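PDB 4A6D: acetylserotonin O-methyltransferase, which catalyses the final step of melatonin synthesis, transferring a methyl group from S-adenosylmethionine to the hydroxyl of N-acetylserotonin. Local coordinates for residues Asp236-Leu250 / Trp257-Ile269. Sequence-based numbering, arbitrary orientation. Where two conformers were deposited one is given.
Sequences DFFKDPLPEADLYIL and WADGKCSHLLERI. With ZN (zinc ion), chain B; SAM (S-adenosylmethionine), chain D.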
ATOM      1  N   ASP A 236     -15.600  29.397 -14.338  1.00 78.63           N
ATOM      2  CA  ASP A 236     -15.110  29.265 -12.974  1.00 75.63           C
ATOM      3  C   ASP A 236     -16.292  29.441 -12.000  1.00 72.85           C
ATOM      4  O   ASP A 236     -16.805  30.545 -11.867  1.00 71.97           O
ATOM      5  CB  ASP A 236     -13.986  30.298 -12.720  1.00 77.10           C
ATOM      6  CG  ASP A 236     -13.489  30.372 -11.286  1.00 85.68           C
ATOM      7  OD1 ASP A 236     -13.874  29.482 -10.456  1.00 81.82           O
ATOM      8  OD2 ASP A 236     -12.704  31.285 -10.986  1.00 94.51           O
ATOM      9  N   PHE A 237     -16.681  28.386 -11.284  1.00 67.51           N
ATOM     10  CA  PHE A 237     -17.822  28.509 -10.365  1.00 65.59           C
ATOM     11  C   PHE A 237     -17.673  29.482  -9.179  1.00 72.51           C
ATOM     12  O   PHE A 237     -18.677  29.885  -8.575  1.00 71.02           O
ATOM     13  CB  PHE A 237     -18.477  27.174 -10.009  1.00 64.60           C
ATOM     14  CG  PHE A 237     -17.602  26.074  -9.455  1.00 64.96           C
ATOM     15  CD1 PHE A 237     -16.610  26.352  -8.511  1.00 66.90           C
ATOM     16  CD2 PHE A 237     -17.824  24.749  -9.803  1.00 65.02           C
ATOM     17  CE1 PHE A 237     -15.860  25.325  -7.936  1.00 68.31           C
ATOM     18  CE2 PHE A 237     -17.041  23.727  -9.260  1.00 65.90           C
ATOM     19  CZ  PHE A 237     -16.053  24.026  -8.341  1.00 65.39           C
ATOM     20  N   PHE A 238     -16.436  29.946  -8.929  1.00 71.28           N
ATOM     21  CA  PHE A 238     -16.153  30.930  -7.879  1.00 71.43           C
ATOM     22  C   PHE A 238     -16.406  32.352  -8.296  1.00 75.80           C
ATOM     23  O   PHE A 238     -16.489  33.208  -7.424  1.00 77.98           O
ATOM     24  CB  PHE A 238     -14.721  30.784  -7.325  1.00 73.95           C
ATOM     25  CG  PHE A 238     -14.542  29.543  -6.490  1.00 74.06           C
ATOM     26  CD1 PHE A 238     -15.245  29.379  -5.302  1.00 75.55           C
ATOM     27  CD2 PHE A 238     -13.706  28.520  -6.913  1.00 76.79           C
ATOM     28  CE1 PHE A 238     -15.119  28.206  -4.554  1.00 76.34           C
ATOM     29  CE2 PHE A 238     -13.552  27.361  -6.148  1.00 79.51           C
ATOM     30  CZ  PHE A 238     -14.287  27.196  -4.989  1.00 76.96           C
ATOM     31  N   LYS A 239     -16.544  32.634  -9.606  1.00 71.29           N
ATOM     32  CA  LYS A 239     -16.744  34.016 -10.031  1.00 72.36           C
ATOM     33  C   LYS A 239     -17.632  34.236 -11.258  1.00 77.36           C
ATOM     34  O   LYS A 239     -18.188  35.328 -11.407  1.00 77.20           O
ATOM     35  CB  LYS A 239     -15.397  34.743 -10.174  1.00 78.46           C
ATOM     36  CG  LYS A 239     -14.284  33.890 -10.783  1.00100.04           C
ATOM     37  CD  LYS A 239     -12.923  34.552 -10.696  1.00114.32           C
ATOM     38  CE  LYS A 239     -12.137  34.182  -9.458  1.00127.10           C
ATOM     39  NZ  LYS A 239     -10.770  34.793  -9.482  1.00140.36           N
ATOM     40  N   ASP A 240     -17.769  33.221 -12.134  1.00 72.90           N
ATOM     41  CA  ASP A 240     -18.576  33.357 -13.354  1.00 72.25           C
ATOM     42  C   ASP A 240     -20.065  33.241 -13.109  1.00 71.42           C
ATOM     43  O   ASP A 240     -20.425  32.713 -12.068  1.00 67.12           O
ATOM     44  CB  ASP A 240     -18.141  32.303 -14.366  1.00 74.81           C
ATOM     45  CG  ASP A 240     -16.793  32.582 -14.989  1.00 80.36           C
ATOM     46  OD1 ASP A 240     -16.283  33.712 -14.824  1.00 83.82           O
ATOM     47  OD2 ASP A 240     -16.300  31.718 -15.722  1.00 79.60           O
ATOM     48  N   PRO A 241     -20.987  33.716 -13.998  1.00 68.37           N
ATOM     49  CA  PRO A 241     -22.422  33.474 -13.718  1.00 66.31           C
ATOM     50  C   PRO A 241     -22.701  31.977 -13.904  1.00 68.64           C
ATOM     51  O   PRO A 241     -22.113  31.336 -14.799  1.00 67.04           O
ATOM     52  CB  PRO A 241     -23.157  34.350 -14.735  1.00 68.34           C
ATOM     53  CG  PRO A 241     -22.179  34.542 -15.848  1.00 74.02           C
ATOM     54  CD  PRO A 241     -20.789  34.385 -15.304  1.00 70.65           C
ATOM     55  N   LEU A 242     -23.512  31.396 -12.999  1.00 65.29           N
ATOM     56  CA  LEU A 242     -23.821  29.965 -13.082  1.00 64.27           C
ATOM     57  C   LEU A 242     -24.964  29.773 -14.060  1.00 68.03           C
ATOM     58  O   LEU A 242     -25.806  30.677 -14.195  1.00 66.71           O
ATOM     59  CB  LEU A 242     -24.185  29.345 -11.714  1.00 62.37           C
ATOM     60  CG  LEU A 242     -23.257  29.573 -10.505  1.00 65.05           C
ATOM     61  CD1 LEU A 242     -23.889  29.006  -9.237  1.00 63.59           C
ATOM     62  CD2 LEU A 242     -21.906  28.995 -10.722  1.00 62.45           C
ATOM     63  N   PRO A 243     -25.001  28.624 -14.781  1.00 65.78           N
ATOM     64  CA  PRO A 243     -26.166  28.346 -15.670  1.00 65.99           C
ATOM     65  C   PRO A 243     -27.458  28.353 -14.840  1.00 67.35           C
ATOM     66  O   PRO A 243     -27.391  27.992 -13.667  1.00 63.22           O
ATOM     67  CB  PRO A 243     -25.873  26.927 -16.194  1.00 68.11           C
ATOM     68  CG  PRO A 243     -24.378  26.739 -15.982  1.00 71.53           C
ATOM     69  CD  PRO A 243     -24.081  27.471 -14.721  1.00 65.20           C
ATOM     70  N   GLU A 244     -28.608  28.800 -15.399  1.00 67.83           N
ATOM     71  CA  GLU A 244     -29.882  28.794 -14.650  1.00 67.99           C
ATOM     72  C   GLU A 244     -30.292  27.365 -14.475  1.00 72.16           C
ATOM     73  O   GLU A 244     -30.127  26.562 -15.403  1.00 74.62           O
ATOM     74  CB  GLU A 244     -30.996  29.583 -15.347  1.00 70.83           C
ATOM     75  CG  GLU A 244     -31.027  31.048 -14.932  1.00 90.05           C
ATOM     76  CD  GLU A 244     -30.991  32.036 -16.089  1.00134.04           C
ATOM     77  OE1 GLU A 244     -29.923  32.167 -16.736  1.00129.98           O
ATOM     78  OE2 GLU A 244     -32.036  32.679 -16.350  1.00142.47           O
ATOM     79  N   ALA A 245     -30.722  27.016 -13.259  1.00 64.70           N
ATOM     80  CA  ALA A 245     -31.073  25.638 -12.910  1.00 63.17           C
ATOM     81  C   ALA A 245     -31.976  25.619 -11.688  1.00 65.01           C
ATOM     82  O   ALA A 245     -31.963  26.563 -10.884  1.00 62.25           O
ATOM     83  CB  ALA A 245     -29.810  24.822 -12.628  1.00 63.07           C
ATOM     84  N   ASP A 246     -32.772  24.543 -11.567  1.00 61.39           N
ATOM     85  CA  ASP A 246     -33.694  24.325 -10.459  1.00 60.96           C
ATOM     86  C   ASP A 246     -32.923  23.567  -9.409  1.00 66.87           C
ATOM     87  O   ASP A 246     -33.191  23.728  -8.221  1.00 67.54           O
ATOM     88  CB  ASP A 246     -34.922  23.506 -10.928  1.00 63.19           C
ATOM     89  CG  ASP A 246     -35.692  24.164 -12.056  1.00 67.96           C
ATOM     90  OD1 ASP A 246     -36.108  25.320 -11.889  1.00 65.60           O
ATOM     91  OD2 ASP A 246     -35.874  23.521 -13.107  1.00 75.35           O
ATOM     92  N   LEU A 247     -31.947  22.748  -9.864  1.00 62.49           N
ATOM     93  CA  LEU A 247     -31.062  21.933  -9.019  1.00 59.85           C
ATOM     94  C   LEU A 247     -29.602  22.090  -9.409  1.00 60.31           C
ATOM     95  O   LEU A 247     -29.238  21.919 -10.583  1.00 58.63           O
ATOM     96  CB  LEU A 247     -31.480  20.453  -9.068  1.00 60.41           C
ATOM     97  CG  LEU A 247     -30.669  19.449  -8.254  1.00 63.55           C
ATOM     98  CD1 LEU A 247     -30.960  19.560  -6.779  1.00 62.88           C
ATOM     99  CD2 LEU A 247     -30.918  18.042  -8.736  1.00 64.68           C
ATOM    100  N   TYR A 248     -28.762  22.394  -8.413  1.00 57.00           N
ATOM    101  CA  TYR A 248     -27.303  22.422  -8.581  1.00 56.60           C
ATOM    102  C   TYR A 248     -26.729  21.173  -7.901  1.00 62.22           C
ATOM    103  O   TYR A 248     -27.072  20.903  -6.748  1.00 61.82           O
ATOM    104  CB  TYR A 248     -26.698  23.728  -8.035  1.00 56.85           C
ATOM    105  CG  TYR A 248     -27.101  24.925  -8.880  1.00 57.64           C
ATOM    106  CD1 TYR A 248     -26.369  25.283 -10.012  1.00 58.46           C
ATOM    107  CD2 TYR A 248     -28.272  25.634  -8.611  1.00 57.72           C
ATOM    108  CE1 TYR A 248     -26.776  26.322 -10.838  1.00 58.23           C
ATOM    109  CE2 TYR A 248     -28.685  26.691  -9.431  1.00 57.82           C
ATOM    110  CZ  TYR A 248     -27.934  27.023 -10.543  1.00 62.55           C
ATOM    111  OH  TYR A 248     -28.285  28.090 -11.323  1.00 68.35           O
ATOM    112  N   ILE A 249     -25.937  20.368  -8.633  1.00 60.51           N
ATOM    113  CA  ILE A 249     -25.329  19.130  -8.117  1.00 59.64           C
ATOM    114  C   ILE A 249     -23.856  19.365  -7.817  1.00 63.94           C
ATOM    115  O   ILE A 249     -23.136  19.842  -8.687  1.00 65.86           O
ATOM    116  CB  ILE A 249     -25.523  17.921  -9.081  1.00 62.97           C
ATOM    117  CG1 ILE A 249     -27.012  17.762  -9.516  1.00 63.57           C
ATOM    118  CG2 ILE A 249     -24.918  16.619  -8.496  1.00 62.12           C
ATOM    119  CD1 ILE A 249     -27.310  16.657 -10.613  1.00 67.64           C
ATOM    120  N   LEU A 250     -23.409  19.048  -6.598  1.00 58.76           N
ATOM    121  CA  LEU A 250     -21.987  19.174  -6.240  1.00 57.95           C
ATOM    122  C   LEU A 250     -21.463  17.789  -5.827  1.00 60.90           C
ATOM    123  O   LEU A 250     -21.630  17.385  -4.666  1.00 60.01           O
ATOM    124  CB  LEU A 250     -21.731  20.209  -5.121  1.00 57.33           C
ATOM    125  CG  LEU A 250     -21.808  21.701  -5.436  1.00 62.12           C
ATOM    126  CD1 LEU A 250     -21.687  22.502  -4.160  1.00 62.24           C
ATOM    127  CD2 LEU A 250     -20.686  22.141  -6.348  1.00 65.19           C
ATOM    128  N   TRP A 257     -12.004  21.358  -0.865  1.00 65.25           N
ATOM    129  CA  TRP A 257     -11.762  22.664  -0.281  1.00 67.01           C
ATOM    130  C   TRP A 257     -12.052  22.774   1.191  1.00 69.07           C
ATOM    131  O   TRP A 257     -12.868  22.033   1.725  1.00 70.09           O
ATOM    132  CB  TRP A 257     -12.620  23.715  -1.018  1.00 67.37           C
ATOM    133  CG  TRP A 257     -12.670  23.604  -2.521  1.00 69.63           C
ATOM    134  CD1 TRP A 257     -13.737  23.211  -3.280  1.00 72.02           C
ATOM    135  CD2 TRP A 257     -11.615  23.926  -3.443  1.00 70.95           C
ATOM    136  NE1 TRP A 257     -13.422  23.295  -4.621  1.00 72.75           N
ATOM    137  CE2 TRP A 257     -12.114  23.702  -4.747  1.00 75.19           C
ATOM    138  CE3 TRP A 257     -10.307  24.429  -3.294  1.00 74.92           C
ATOM    139  CZ2 TRP A 257     -11.346  23.949  -5.898  1.00 76.05           C
ATOM    140  CZ3 TRP A 257      -9.548  24.700  -4.436  1.00 77.94           C
ATOM    141  CH2 TRP A 257     -10.066  24.458  -5.718  1.00 78.36           C
ATOM    142  N   ALA A 258     -11.448  23.775   1.820  1.00 65.02           N
ATOM    143  CA  ALA A 258     -11.645  24.141   3.212  1.00 65.34           C
ATOM    144  C   ALA A 258     -13.016  24.860   3.375  1.00 71.47           C
ATOM    145  O   ALA A 258     -13.636  25.275   2.385  1.00 71.62           O
ATOM    146  CB  ALA A 258     -10.507  25.044   3.664  1.00 67.22           C
ATOM    147  N   ASP A 259     -13.507  24.973   4.623  1.00 68.19           N
ATOM    148  CA  ASP A 259     -14.799  25.600   4.929  1.00 65.92           C
ATOM    149  C   ASP A 259     -15.105  26.927   4.278  1.00 69.47           C
ATOM    150  O   ASP A 259     -16.202  27.093   3.738  1.00 68.88           O
ATOM    151  CB  ASP A 259     -15.056  25.641   6.440  1.00 68.01           C
ATOM    152  CG  ASP A 259     -15.357  24.279   7.042  1.00 72.47           C
ATOM    153  OD1 ASP A 259     -15.117  23.256   6.358  1.00 69.72           O
ATOM    154  OD2 ASP A 259     -15.819  24.233   8.198  1.00 77.42           O
ATOM    155  N   GLY A 260     -14.161  27.865   4.336  1.00 68.26           N
ATOM    156  CA  GLY A 260     -14.320  29.215   3.769  1.00 67.35           C
ATOM    157  C   GLY A 260     -14.564  29.240   2.273  1.00 67.05           C
ATOM    158  O   GLY A 260     -15.449  29.940   1.818  1.00 67.03           O
ATOM    159  N   LYS A 261     -13.787  28.467   1.500  1.00 63.57           N
ATOM    160  CA  LYS A 261     -13.936  28.298   0.046  1.00 61.92           C
ATOM    161  C   LYS A 261     -15.294  27.627  -0.233  1.00 65.19           C
ATOM    162  O   LYS A 261     -15.994  28.056  -1.149  1.00 66.04           O
ATOM    163  CB  LYS A 261     -12.803  27.412  -0.506  1.00 62.76           C
ATOM    164  CG  LYS A 261     -11.729  28.147  -1.250  1.00 77.64           C
ATOM    165  CD  LYS A 261     -11.626  27.648  -2.674  1.00 89.91           C
ATOM    166  CE  LYS A 261     -10.391  28.144  -3.378  1.00102.33           C
ATOM    167  NZ  LYS A 261     -10.484  27.953  -4.851  1.00113.04           N
ATOM    168  N   CYS A 262     -15.670  26.584   0.558  1.00 61.52           N
ATOM    169  CA  CYS A 262     -16.975  25.905   0.431  1.00 60.67           C
ATOM    170  C   CYS A 262     -18.076  26.892   0.641  1.00 63.87           C
ATOM    171  O   CYS A 262     -18.982  26.951  -0.181  1.00 63.42           O
ATOM    172  CB  CYS A 262     -17.101  24.740   1.412  1.00 60.81           C
ATOM    173  SG  CYS A 262     -16.084  23.308   0.988  1.00 63.81           S
ATOM    174  N   SER A 263     -17.992  27.692   1.731  1.00 62.81           N
ATOM    175  CA  SER A 263     -19.001  28.709   2.086  1.00 63.47           C
ATOM    176  C   SER A 263     -19.202  29.704   0.977  1.00 67.96           C
ATOM    177  O   SER A 263     -20.347  29.999   0.660  1.00 66.91           O
ATOM    178  CB  SER A 263     -18.662  29.411   3.397  1.00 68.95           C
ATOM    179  OG  SER A 263     -18.842  28.508   4.482  1.00 82.39           O
ATOM    180  N   HIS A 264     -18.108  30.164   0.338  0.60 65.68           N
ATOM    181  CA  HIS A 264     -18.167  31.113  -0.775  0.60 66.48           C
ATOM    182  C   HIS A 264     -18.982  30.555  -1.955  0.60 68.73           C
ATOM    183  O   HIS A 264     -19.905  31.223  -2.429  0.60 68.69           O
ATOM    184  CB  HIS A 264     -16.750  31.549  -1.193  0.60 68.59           C
ATOM    185  CG  HIS A 264     -16.698  32.462  -2.383  0.60 72.72           C
ATOM    186  ND1 HIS A 264     -15.886  32.180  -3.469  0.60 74.90           N
ATOM    187  CD2 HIS A 264     -17.347  33.626  -2.618  0.60 74.89           C
ATOM    188  CE1 HIS A 264     -16.077  33.166  -4.327  0.60 74.54           C
ATOM    189  NE2 HIS A 264     -16.945  34.059  -3.859  0.60 74.91           N
ATOM    190  N   LEU A 265     -18.664  29.322  -2.389  1.00 63.66           N
ATOM    191  CA  LEU A 265     -19.352  28.658  -3.500  1.00 61.99           C
ATOM    192  C   LEU A 265     -20.837  28.406  -3.143  1.00 63.63           C
ATOM    193  O   LEU A 265     -21.710  28.680  -3.970  1.00 61.94           O
ATOM    194  CB  LEU A 265     -18.641  27.333  -3.897  1.00 61.60           C
ATOM    195  CG  LEU A 265     -19.381  26.490  -4.957  1.00 65.69           C
ATOM    196  CD1 LEU A 265     -19.526  27.259  -6.311  1.00 66.01           C
ATOM    197  CD2 LEU A 265     -18.732  25.164  -5.143  1.00 65.48           C
ATOM    198  N   LEU A 266     -21.111  27.910  -1.904  1.00 58.93           N
ATOM    199  CA  LEU A 266     -22.461  27.664  -1.473  1.00 59.07           C
ATOM    200  C   LEU A 266     -23.316  28.923  -1.494  1.00 63.84           C
ATOM    201  O   LEU A 266     -24.468  28.854  -1.923  1.00 60.96           O
ATOM    202  CB  LEU A 266     -22.523  26.951  -0.124  1.00 60.08           C
ATOM    203  CG  LEU A 266     -22.006  25.488  -0.091  1.00 64.43           C
ATOM    204  CD1 LEU A 266     -22.071  24.950   1.288  1.00 64.96           C
ATOM    205  CD2 LEU A 266     -22.787  24.597  -1.027  1.00 63.48           C
ATOM    206  N   GLU A 267     -22.720  30.077  -1.104  1.00 62.32           N
ATOM    207  CA  GLU A 267     -23.348  31.396  -1.072  1.00 62.89           C
ATOM    208  C   GLU A 267     -23.756  31.853  -2.484  1.00 68.15           C
ATOM    209  O   GLU A 267     -24.890  32.288  -2.689  1.00 68.80           O
ATOM    210  CB  GLU A 267     -22.422  32.426  -0.395  1.00 65.16           C
ATOM    211  CG  GLU A 267     -22.410  32.377   1.130  1.00 77.21           C
ATOM    212  CD  GLU A 267     -23.582  32.989   1.889  1.00109.65           C
ATOM    213  OE1 GLU A 267     -24.595  33.374   1.256  1.00109.10           O
ATOM    214  OE2 GLU A 267     -23.480  33.090   3.133  1.00102.81           O
ATOM    215  N   ARG A 268     -22.858  31.675  -3.462  1.00 64.65           N
ATOM    216  CA  ARG A 268     -23.080  32.024  -4.876  1.00 63.39           C
ATOM    217  C   ARG A 268     -24.239  31.213  -5.456  1.00 63.50           C
ATOM    218  O   ARG A 268     -25.096  31.787  -6.119  1.00 59.92           O
ATOM    219  CB  ARG A 268     -21.787  31.815  -5.676  1.00 63.20           C
ATOM    220  CG  ARG A 268     -20.690  32.787  -5.229  1.00 75.61           C
ATOM    221  CD  ARG A 268     -19.530  32.980  -6.201  1.00 82.69           C
ATOM    222  NE  ARG A 268     -19.738  32.287  -7.464  1.00 76.65           N
ATOM    223  CZ  ARG A 268     -20.106  32.868  -8.593  1.00 81.08           C
ATOM    224  NH1 ARG A 268     -20.213  34.191  -8.663  1.00 73.75           N
ATOM    225  NH2 ARG A 268     -20.327  32.139  -9.673  1.00 72.74           N
ATOM    226  N   ILE A 269     -24.278  29.884  -5.149  1.00 59.83           N
ATOM    227  CA  ILE A 269     -25.331  28.948  -5.574  1.00 59.15           C
ATOM    228  C   ILE A 269     -26.638  29.361  -4.938  1.00 63.33           C
ATOM    229  O   ILE A 269     -27.640  29.447  -5.639  1.00 64.96           O
ATOM    230  CB  ILE A 269     -24.978  27.483  -5.201  1.00 60.93           C
ATOM    231  CG1 ILE A 269     -23.666  27.025  -5.900  1.00 59.64           C
ATOM    232  CG2 ILE A 269     -26.174  26.535  -5.476  1.00 60.13           C
ATOM    233  CD1 ILE A 269     -23.199  25.593  -5.413  1.00 56.96           C
TER
HETATM  234 ZN    ZN B1348     -25.912  35.082   1.393  1.00 97.85          ZN
HETATM  235  N   SAM D1350     -18.134  15.856 -10.217  1.00 73.56           N
HETATM  236  CA  SAM D1350     -17.141  14.938 -10.817  1.00 76.92           C
HETATM  237  C   SAM D1350     -17.092  13.498 -10.268  1.00 78.77           C
HETATM  238  O   SAM D1350     -17.441  13.314  -9.120  1.00 76.97           O
HETATM  239  OXT SAM D1350     -16.704  12.495 -10.949  1.00 79.06           O
HETATM  240  CB  SAM D1350     -15.809  15.641 -10.756  1.00 76.77           C
HETATM  241  CG  SAM D1350     -15.249  15.775  -9.334  1.00 75.90           C
HETATM  242  SD  SAM D1350     -13.589  16.534  -9.453  1.00 77.34           S
HETATM  243  CE  SAM D1350     -12.950  16.151  -7.874  1.00 78.99           C
HETATM  244  C5' SAM D1350     -13.895  18.295  -9.095  1.00 75.87           C
HETATM  245  C4' SAM D1350     -14.323  18.916 -10.432  1.00 75.67           C
HETATM  246  O4' SAM D1350     -14.449  20.302 -10.166  1.00 75.37           O
HETATM  247  C3' SAM D1350     -13.230  18.752 -11.557  1.00 77.71           C
HETATM  248  O3' SAM D1350     -13.804  18.240 -12.771  1.00 80.44           O
HETATM  249  C2' SAM D1350     -12.649  20.200 -11.670  1.00 77.56           C
HETATM  250  O2' SAM D1350     -12.129  20.611 -12.935  1.00 77.97           O
HETATM  251  C1' SAM D1350     -13.881  21.036 -11.281  1.00 76.19           C
HETATM  252  N9  SAM D1350     -13.527  22.399 -10.833  1.00 76.10           N
HETATM  253  C8  SAM D1350     -12.524  22.740  -9.930  1.00 75.99           C
HETATM  254  N7  SAM D1350     -12.500  24.028  -9.758  1.00 76.58           N
HETATM  255  C5  SAM D1350     -13.449  24.620 -10.586  1.00 76.67           C
HETATM  256  C6  SAM D1350     -13.873  25.933 -10.865  1.00 76.40           C
HETATM  257  N6  SAM D1350     -13.321  26.959 -10.173  1.00 76.57           N
HETATM  258  N1  SAM D1350     -14.912  26.139 -11.751  1.00 76.44           N
HETATM  259  C2  SAM D1350     -15.459  25.126 -12.438  1.00 76.17           C
HETATM  260  N3  SAM D1350     -15.064  23.867 -12.200  1.00 76.08           N
HETATM  261  C4  SAM D1350     -14.135  23.564 -11.271  1.00 76.49           C
HETATM  262  O   HOH W   1     -26.957  36.949   1.932  1.00 97.85           O
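The ring of Phe-237 lies between Leu-265 and the cofactor. Leu-265 CD2 stands 4.2 Å from the ring centroid and only 17° off the normal, a CH-pi contact, while the adenine of S-adenosylmethionine covers the opposite face. Phe-238 turns its edge onto a face of Trp-257, the planes at 82° and CZ 4.0 Å from NE1, which makes a T-shaped pair; Lys-261 CD lies against the indole too. With CG of Phe-238 anti to its carbonyl carbon, the ring passes over the helix, where CE1 meets Leu-265 CB. In the conformer given, the His-264 ring lies nearly parallel to it, rim to rim, with neither over the face of the other; a second conformer makes this contact doubtful. Arg-268 spreads one guanidinium face under the backbone of Phe-238 and Lys-239. At its edge, NE donates to Phe-237 O at 2.9 Å, tilted 26° from the carbonyl plane; NH2 adds a weak bond to that oxygen and another to Asp-240 O, whose modelled length is doubtfully short.

Strand 247-251 and helix 259-272 open a beta-alpha-beta unit of the Rossmann-like methyltransferase domain, completed by strand 278-283; the short segments run nearly antiparallel. Leu-250 and Leu-265 meet tip to tip through their CD2 atoms, and Leu-250 CD1 reaches Ile-269 CD1 at 3.7 Å. Ile-269 CG2, anti to the backbone N, packs against Tyr-248 CB.

The turn held by Arg-268 also reads the adenine: Phe-237 N donates to its N1, and Asp-236 OD1 accepts from N6 at 2.6 Å while taking Phe-238 N in an Asx turn. A leucine in place of Arg-268 would probably leave the carbonyls of Phe-237 and Asp-240 without their shared donor and let this turn shift. On the same helix, Glu-267 OE1 binds a zinc ion together with His-271.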